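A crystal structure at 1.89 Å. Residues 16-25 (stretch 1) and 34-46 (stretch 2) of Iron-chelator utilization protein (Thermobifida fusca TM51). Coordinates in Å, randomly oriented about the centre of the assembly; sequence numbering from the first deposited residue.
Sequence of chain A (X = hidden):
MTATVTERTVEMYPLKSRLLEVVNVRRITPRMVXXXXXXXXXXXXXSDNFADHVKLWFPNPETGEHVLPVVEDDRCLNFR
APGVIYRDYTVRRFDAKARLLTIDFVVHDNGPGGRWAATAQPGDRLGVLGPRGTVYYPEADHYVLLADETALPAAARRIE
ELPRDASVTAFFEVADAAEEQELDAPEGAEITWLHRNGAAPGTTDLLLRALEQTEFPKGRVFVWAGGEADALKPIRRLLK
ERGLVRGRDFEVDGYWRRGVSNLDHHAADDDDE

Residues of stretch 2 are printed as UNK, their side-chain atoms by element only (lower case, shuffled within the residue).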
ATOM      1  N   LYS A  16      15.445   3.955  11.407  1.00 24.32           N
ATOM      2  CA  LYS A  16      15.550   5.131  12.272  1.00 31.81           C
ATOM      3  C   LYS A  16      14.168   5.694  12.570  1.00 28.92           C
ATOM      4  O   LYS A  16      13.250   5.616  11.747  1.00 29.21           O
ATOM      5  CB  LYS A  16      16.465   6.214  11.658  1.00 34.58           C
ATOM      6  CG  LYS A  16      16.547   7.487  12.520  1.00 46.22           C
ATOM      7  CD  LYS A  16      17.713   8.406  12.165  1.00 56.83           C
ATOM      8  CE  LYS A  16      17.930   9.472  13.251  1.00 64.25           C
ATOM      9  NZ  LYS A  16      16.653   9.928  13.896  1.00 65.57           N
ATOM     10  N   SER A  17      14.021   6.232  13.775  1.00 26.57           N
ATOM     11  CA  SER A  17      12.767   6.816  14.207  1.00 25.13           C
ATOM     12  C   SER A  17      12.698   8.234  13.676  1.00 31.52           C
ATOM     13  O   SER A  17      13.526   9.067  14.021  1.00 26.60           O
ATOM     14  CB  SER A  17      12.658   6.787  15.736  1.00 29.20           C
ATOM     15  OG  SER A  17      11.472   7.415  16.190  1.00 31.33           O
ATOM     16  N   ARG A  18      11.724   8.502  12.817  1.00 25.70           N
ATOM     17  CA  ARG A  18      11.561   9.834  12.265  1.00 22.93           C
ATOM     18  C   ARG A  18      10.271  10.459  12.762  1.00 25.77           C
ATOM     19  O   ARG A  18       9.247   9.777  12.904  1.00 27.62           O
ATOM     20  CB  ARG A  18      11.581   9.793  10.728  1.00 21.39           C
ATOM     21  CG  ARG A  18      12.879   9.276  10.130  1.00 26.19           C
ATOM     22  CD  ARG A  18      12.869   9.313   8.599  1.00 28.58           C
ATOM     23  NE  ARG A  18      14.231   9.233   8.075  1.00 27.06           N
ATOM     24  CZ  ARG A  18      14.900   8.094   7.913  1.00 32.64           C
ATOM     25  NH1 ARG A  18      14.327   6.940   8.231  1.00 30.38           N
ATOM     26  NH2 ARG A  18      16.142   8.104   7.444  1.00 33.77           N
ATOM     27  N   LEU A  19      10.315  11.755  13.036  1.00 23.89           N
ATOM     28  CA  LEU A  19       9.095  12.502  13.315  1.00 25.19           C
ATOM     29  C   LEU A  19       8.830  13.442  12.151  1.00 24.92           C
ATOM     30  O   LEU A  19       9.616  14.351  11.897  1.00 22.96           O
ATOM     31  CB  LEU A  19       9.210  13.279  14.629  1.00 28.06           C
ATOM     32  CG  LEU A  19       7.961  14.075  15.033  1.00 28.15           C
ATOM     33  CD1 LEU A  19       6.772  13.157  15.261  1.00 21.16           C
ATOM     34  CD2 LEU A  19       8.231  14.933  16.269  1.00 34.78           C
ATOM     35  N   LEU A  20       7.732  13.218  11.428  1.00 20.82           N
ATOM     36  CA  LEU A  20       7.448  14.031  10.253  1.00 19.67           C
ATOM     37  C   LEU A  20       6.152  14.797  10.427  1.00 19.83           C
ATOM     38  O   LEU A  20       5.307  14.435  11.236  1.00 20.18           O
ATOM     39  CB  LEU A  20       7.380  13.166   8.993  1.00 21.33           C
ATOM     40  CG  LEU A  20       8.643  12.400   8.619  1.00 21.74           C
ATOM     41  CD1 LEU A  20       8.425  11.689   7.303  1.00 19.08           C
ATOM     42  CD2 LEU A  20       9.846  13.359   8.515  1.00 23.12           C
ATOM     43  N   GLU A  21       6.003  15.858   9.643  1.00 20.90           N
ATOM     44  CA  GLU A  21       4.885  16.785   9.796  1.00 19.85           C
ATOM     45  C   GLU A  21       4.145  16.909   8.482  1.00 18.72           C
ATOM     46  O   GLU A  21       4.768  16.954   7.425  1.00 19.84           O
ATOM     47  CB  GLU A  21       5.403  18.155  10.257  1.00 23.33           C
ATOM     48  CG  GLU A  21       4.345  19.227  10.418  1.00 28.56           C
ATOM     49  CD  GLU A  21       4.941  20.522  10.965  1.00 34.16           C
ATOM     50  OE1 GLU A  21       5.993  20.453  11.638  1.00 39.38           O
ATOM     51  OE2 GLU A  21       4.357  21.597  10.720  1.00 37.97           O
ATOM     52  N   VAL A  22       2.815  16.946   8.551  1.00 21.75           N
ATOM     53  CA  VAL A  22       2.002  17.116   7.352  1.00 19.81           C
ATOM     54  C   VAL A  22       2.257  18.498   6.739  1.00 20.23           C
ATOM     55  O   VAL A  22       2.111  19.526   7.397  1.00 21.77           O
ATOM     56  CB  VAL A  22       0.507  16.956   7.656  1.00 22.08           C
ATOM     57  CG1 VAL A  22      -0.316  17.169   6.391  1.00 17.41           C
ATOM     58  CG2 VAL A  22       0.215  15.583   8.273  1.00 21.88           C
ATOM     59  N   VAL A  23       2.643  18.523   5.475  1.00 17.20           N
ATOM     60  CA  VAL A  23       2.819  19.793   4.778  1.00 20.43           C
ATOM     61  C   VAL A  23       1.683  20.057   3.778  1.00 21.62           C
ATOM     62  O   VAL A  23       1.172  21.179   3.695  1.00 20.08           O
ATOM     63  CB  VAL A  23       4.161  19.827   4.053  1.00 23.97           C
ATOM     64  CG1 VAL A  23       4.353  21.167   3.375  1.00 29.16           C
ATOM     65  CG2 VAL A  23       5.304  19.555   5.063  1.00 26.91           C
ATOM     66  N   ASN A  24       1.299  19.018   3.031  1.00 20.33           N
ATOM     67  CA  ASN A  24       0.206  19.113   2.058  1.00 18.13           C
ATOM     68  C   ASN A  24      -0.850  18.042   2.309  1.00 20.20           C
ATOM     69  O   ASN A  24      -0.517  16.916   2.695  1.00 17.79           O
ATOM     70  CB  ASN A  24       0.730  18.976   0.628  1.00 19.33           C
ATOM     71  CG  ASN A  24       1.914  19.894   0.339  1.00 27.40           C
ATOM     72  OD1 ASN A  24       1.924  21.061   0.733  1.00 26.24           O
ATOM     73  ND2 ASN A  24       2.913  19.369  -0.361  1.00 26.65           N
ATOM     74  N   VAL A  25      -2.116  18.402   2.090  1.00 18.32           N
ATOM     75  CA  VAL A  25      -3.221  17.439   2.128  1.00 17.70           C
ATOM     76  C   VAL A  25      -4.037  17.603   0.853  1.00 20.84           C
ATOM     77  O   VAL A  25      -4.471  18.718   0.526  1.00 18.56           O
ATOM     78  CB  VAL A  25      -4.126  17.637   3.363  1.00 18.93           C
ATOM     79  CG1 VAL A  25      -5.239  16.582   3.399  1.00 21.11           C
ATOM     80  CG2 VAL A  25      -3.310  17.566   4.650  1.00 20.67           C
ATOM     81  N   UNK A  34      -4.532  12.145   0.168  1.00 18.43           N
ATOM     82  CA  UNK A  34      -3.123  12.058  -0.168  1.00 18.53           C
ATOM     83  C   UNK A  34      -2.407  13.101   0.659  1.00 19.80           C
ATOM     84  O   UNK A  34      -2.765  14.284   0.628  1.00 20.85           O
ATOM     85  n   UNK A  34      -1.785  10.839  -4.056  1.00 24.76           N
ATOM     86  c   UNK A  34      -1.468  12.307  -2.115  1.00 26.50           C
ATOM     87  c   UNK A  34      -1.346  12.163  -3.622  1.00 30.31           C
ATOM     88  n   UNK A  34      -1.847  11.377  -6.296  1.00 28.49           N
ATOM     89  c   UNK A  34      -2.914  12.276  -1.671  1.00 22.89           C
ATOM     90  c   UNK A  34      -2.005  10.494  -5.318  1.00 27.06           C
ATOM     91  n   UNK A  34      -2.396   9.261  -5.598  1.00 26.67           N
ATOM     92  N   UNK A  35      -1.418  12.647   1.429  1.00 19.47           N
ATOM     93  CA  UNK A  35      -0.756  13.479   2.418  1.00 15.17           C
ATOM     94  C   UNK A  35       0.736  13.527   2.110  1.00 21.65           C
ATOM     95  O   UNK A  35       1.350  12.476   1.893  1.00 18.78           O
ATOM     96  c   UNK A  35      -2.495  12.893   4.165  1.00 23.31           C
ATOM     97  c   UNK A  35      -0.997  12.917   3.842  1.00 19.16           C
ATOM     98  c   UNK A  35      -0.214  13.701   4.893  1.00 22.16           C
ATOM     99  N   UNK A  36       1.316  14.729   2.066  1.00 19.19           N
ATOM    100  CA  UNK A  36       2.775  14.848   1.967  1.00 21.26           C
ATOM    101  C   UNK A  36       3.359  15.146   3.346  1.00 22.21           C
ATOM    102  O   UNK A  36       2.924  16.103   3.994  1.00 20.37           O
ATOM    103  c   UNK A  36       3.187  15.955   0.987  1.00 21.85           C
ATOM    104  o   UNK A  36       2.605  14.504  -0.840  1.00 31.44           O
ATOM    105  o   UNK A  36       2.546  16.678  -1.195  1.00 33.33           O
ATOM    106  c   UNK A  36       2.747  15.687  -0.448  1.00 32.30           C
ATOM    107  N   UNK A  37       4.334  14.333   3.777  1.00 18.13           N
ATOM    108  CA  UNK A  37       5.001  14.488   5.074  1.00 18.92           C
ATOM    109  C   UNK A  37       6.433  14.985   4.864  1.00 19.12           C
ATOM    110  O   UNK A  37       7.130  14.496   3.981  1.00 21.42           O
ATOM    111  c   UNK A  37       5.027  13.160   5.843  1.00 21.12           C
ATOM    112  c   UNK A  37       3.664  12.517   6.151  1.00 23.45           C
ATOM    113  c   UNK A  37       3.011  13.303   7.267  1.00 21.12           C
ATOM    114  c   UNK A  37       3.836  11.058   6.571  1.00 24.02           C
ATOM    115  N   UNK A  38       6.865  15.948   5.669  1.00 21.23           N
ATOM    116  CA  UNK A  38       8.213  16.484   5.536  1.00 19.45           C
ATOM    117  C   UNK A  38       8.837  16.781   6.881  1.00 24.07           C
ATOM    118  O   UNK A  38       8.251  16.470   7.917  1.00 21.38           O
ATOM    119  N   UNK A  39      10.016  17.405   6.863  1.00 25.92           N
ATOM    120  CA  UNK A  39      10.724  17.756   8.084  1.00 26.63           C
ATOM    121  C   UNK A  39      12.156  17.261   7.985  1.00 25.06           C
ATOM    122  O   UNK A  39      12.451  16.379   7.186  1.00 25.56           O
ATOM    123  N   UNK A  40      13.054  17.824   8.789  1.00 28.27           N
ATOM    124  CA  UNK A  40      14.467  17.480   8.676  1.00 28.74           C
ATOM    125  C   UNK A  40      14.758  16.001   8.954  1.00 26.77           C
ATOM    126  O   UNK A  40      15.750  15.468   8.455  1.00 27.01           O
ATOM    127  c   UNK A  40      15.306  18.363   9.620  1.00 33.44           C
ATOM    128  o   UNK A  40      14.860  18.250  10.963  1.00 36.57           O
ATOM    129  N   UNK A  41      13.906  15.321   9.722  1.00 26.63           N
ATOM    130  CA  UNK A  41      14.134  13.889   9.966  1.00 29.81           C
ATOM    131  C   UNK A  41      14.082  13.064   8.678  1.00 26.96           C
ATOM    132  O   UNK A  41      14.534  11.922   8.663  1.00 28.15           O
ATOM    133  o   UNK A  41      12.692  13.219  13.318  1.00 25.21           O
ATOM    134  c   UNK A  41      13.464  13.619  12.407  1.00 31.56           C
ATOM    135  c   UNK A  41      13.122  13.303  10.968  1.00 26.64           C
ATOM    136  o   UNK A  41      14.522  14.250  12.632  1.00 34.49           O
ATOM    137  N   UNK A  42      13.549  13.626   7.593  1.00 28.87           N
ATOM    138  CA  UNK A  42      13.391  12.837   6.369  1.00 25.62           C
ATOM    139  C   UNK A  42      14.742  12.541   5.709  1.00 26.36           C
ATOM    140  O   UNK A  42      14.834  11.693   4.820  1.00 24.91           O
ATOM    141  c   UNK A  42      10.646  13.042   3.604  1.00 22.77           C
ATOM    142  c   UNK A  42      11.731  12.474   4.497  1.00 29.51           C
ATOM    143  c   UNK A  42      12.449  13.529   5.352  1.00 26.92           C
ATOM    144  c   UNK A  42      13.195  14.515   4.474  1.00 28.12           C
ATOM    145  N   UNK A  43      15.797  13.220   6.165  1.00 32.36           N
ATOM    146  CA  UNK A  43      17.151  12.919   5.705  1.00 25.52           C
ATOM    147  C   UNK A  43      17.478  11.439   5.817  1.00 26.46           C
ATOM    148  O   UNK A  43      17.207  10.800   6.843  1.00 25.84           O
ATOM    149  c   UNK A  43      18.184  13.737   6.498  1.00 31.25           C
ATOM    150  N   UNK A  44      18.059  10.894   4.753  1.00 26.10           N
ATOM    151  CA  UNK A  44      18.478   9.506   4.736  1.00 30.01           C
ATOM    152  C   UNK A  44      17.381   8.527   4.358  1.00 31.65           C
ATOM    153  O   UNK A  44      17.637   7.337   4.171  1.00 32.75           O
ATOM    154  N   UNK A  45      16.149   9.008   4.265  1.00 27.19           N
ATOM    155  CA  UNK A  45      15.048   8.118   3.894  1.00 27.98           C
ATOM    156  C   UNK A  45      15.245   7.610   2.465  1.00 27.74           C
ATOM    157  O   UNK A  45      15.633   8.372   1.585  1.00 29.25           O
ATOM    158  c   UNK A  45      12.265   6.911   4.789  1.00 27.37           C
ATOM    159  c   UNK A  45      12.427   8.010   3.758  1.00 29.31           C
ATOM    160  c   UNK A  45      11.186   8.910   3.730  1.00 29.26           C
ATOM    161  c   UNK A  45      13.696   8.833   4.039  1.00 30.03           C
ATOM    162  N   UNK A  46      14.990   6.321   2.250  1.00 29.57           N
ATOM    163  CA  UNK A  46      15.074   5.700   0.926  1.00 31.13           C
ATOM    164  C   UNK A  46      13.802   4.927   0.566  1.00 27.55           C
ATOM    165  O   UNK A  46      13.152   4.353   1.433  1.00 25.34           O
ATOM    166  c   UNK A  46      16.251   4.724   0.847  1.00 35.21           C
ATOM    167  n   UNK A  46      18.555   3.590  -0.377  1.00 49.92           N
ATOM    168  c   UNK A  46      18.670   4.208   0.946  1.00 46.80           C
ATOM    169  n   UNK A  46      19.907   1.799   0.142  1.00 46.22           N
ATOM    170  n   UNK A  46      18.990   1.976  -1.960  1.00 44.51           N
ATOM    171  c   UNK A  46      19.152   2.456  -0.732  1.00 47.43           C
ATOM    172  c   UNK A  46      17.620   5.300   1.139  1.00 39.89           C
TER
HETATM  173  O   HOH W   1      11.618  15.905  10.864  1.00 32.60           O

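Position 34 carries three carbons, a nitrogen, and a carbon bearing two more nitrogens, a guanidinium whose end leads away from stretch 1; this is R34. Its backbone O lies 3.5 Å from V25 CA. Position 35 has three carbons, one bearing the other two, and packs against V22: it is V35, with its CG1 3.8 Å from V22 CG1.

At position 36 two carbons end in two oxygens, one of them 2.8 Å from N24 ND2. The four-atom acid is aspartate, D36; OD2 accepts a nearly straight hydrogen bond from that amide, while OD1 is satisfied elsewhere in the structure. Position 37 holds four carbons forked at the second, hence leucine, and L37 sets CD2 3.7 Å from V22 CG2 and CB 3.9 Å from L20 CB.

Position 38 has no side-chain atom and is G38. A CB here would come within a tight 3.4 Å of V23 CG2. Position 39 is equally bare: G39, with phi 129°, where a CB would be jammed against the preceding carbonyl.

One carbon and one oxygen at position 40, remote from stretch 1, give serine rather than cysteine, since the terminal atom is oxygen: S40. Position 41 again shows two carbons with two terminal oxygens, one 2.8 Å from L19 N. This is D41, whose OD2 accepts a nearly straight hydrogen bond from the backbone L19 N. Water 1 adds a link, donating to L19 O (2.7 Å) and accepting from D41 N (2.6 Å).

Position 42 has four carbons forked at the first, one arm two carbons long: I42, its CB 4.1 Å from L20 CD2. The single carbon at position 43 makes A43, and the bare position 44, at phi 85°, is G44, where a CB would lie 3.3 Å from R18 NH2. At position 45, four carbons forked at the second reach the R18 guanidinium; this is L45, with CD1 4.0 Å from R18 NH1. Position 46 repeats the guanidinium pattern, out of contact with stretch 1: R46.

The contact begins as an antiparallel ladder. E21 and G38 exchange hydrogen bonds, N to O, at 2.9 Å each way. A bulge then shifts the register by one, so that D36 O receives both V23 N (2.9 Å) and, weakly, N24 N (3.5 Å). V22, V25, V35 and L37 share one face. Beyond G38, R18 takes over: NH2 donates to A43 O (3.0 Å) and NE weakly to D41 O (2.8 Å), tying the turn to the strand while L45 CA covers one guanidinium face.

Stretch 2, residues 34-46: RVDLGGSDIAGLR
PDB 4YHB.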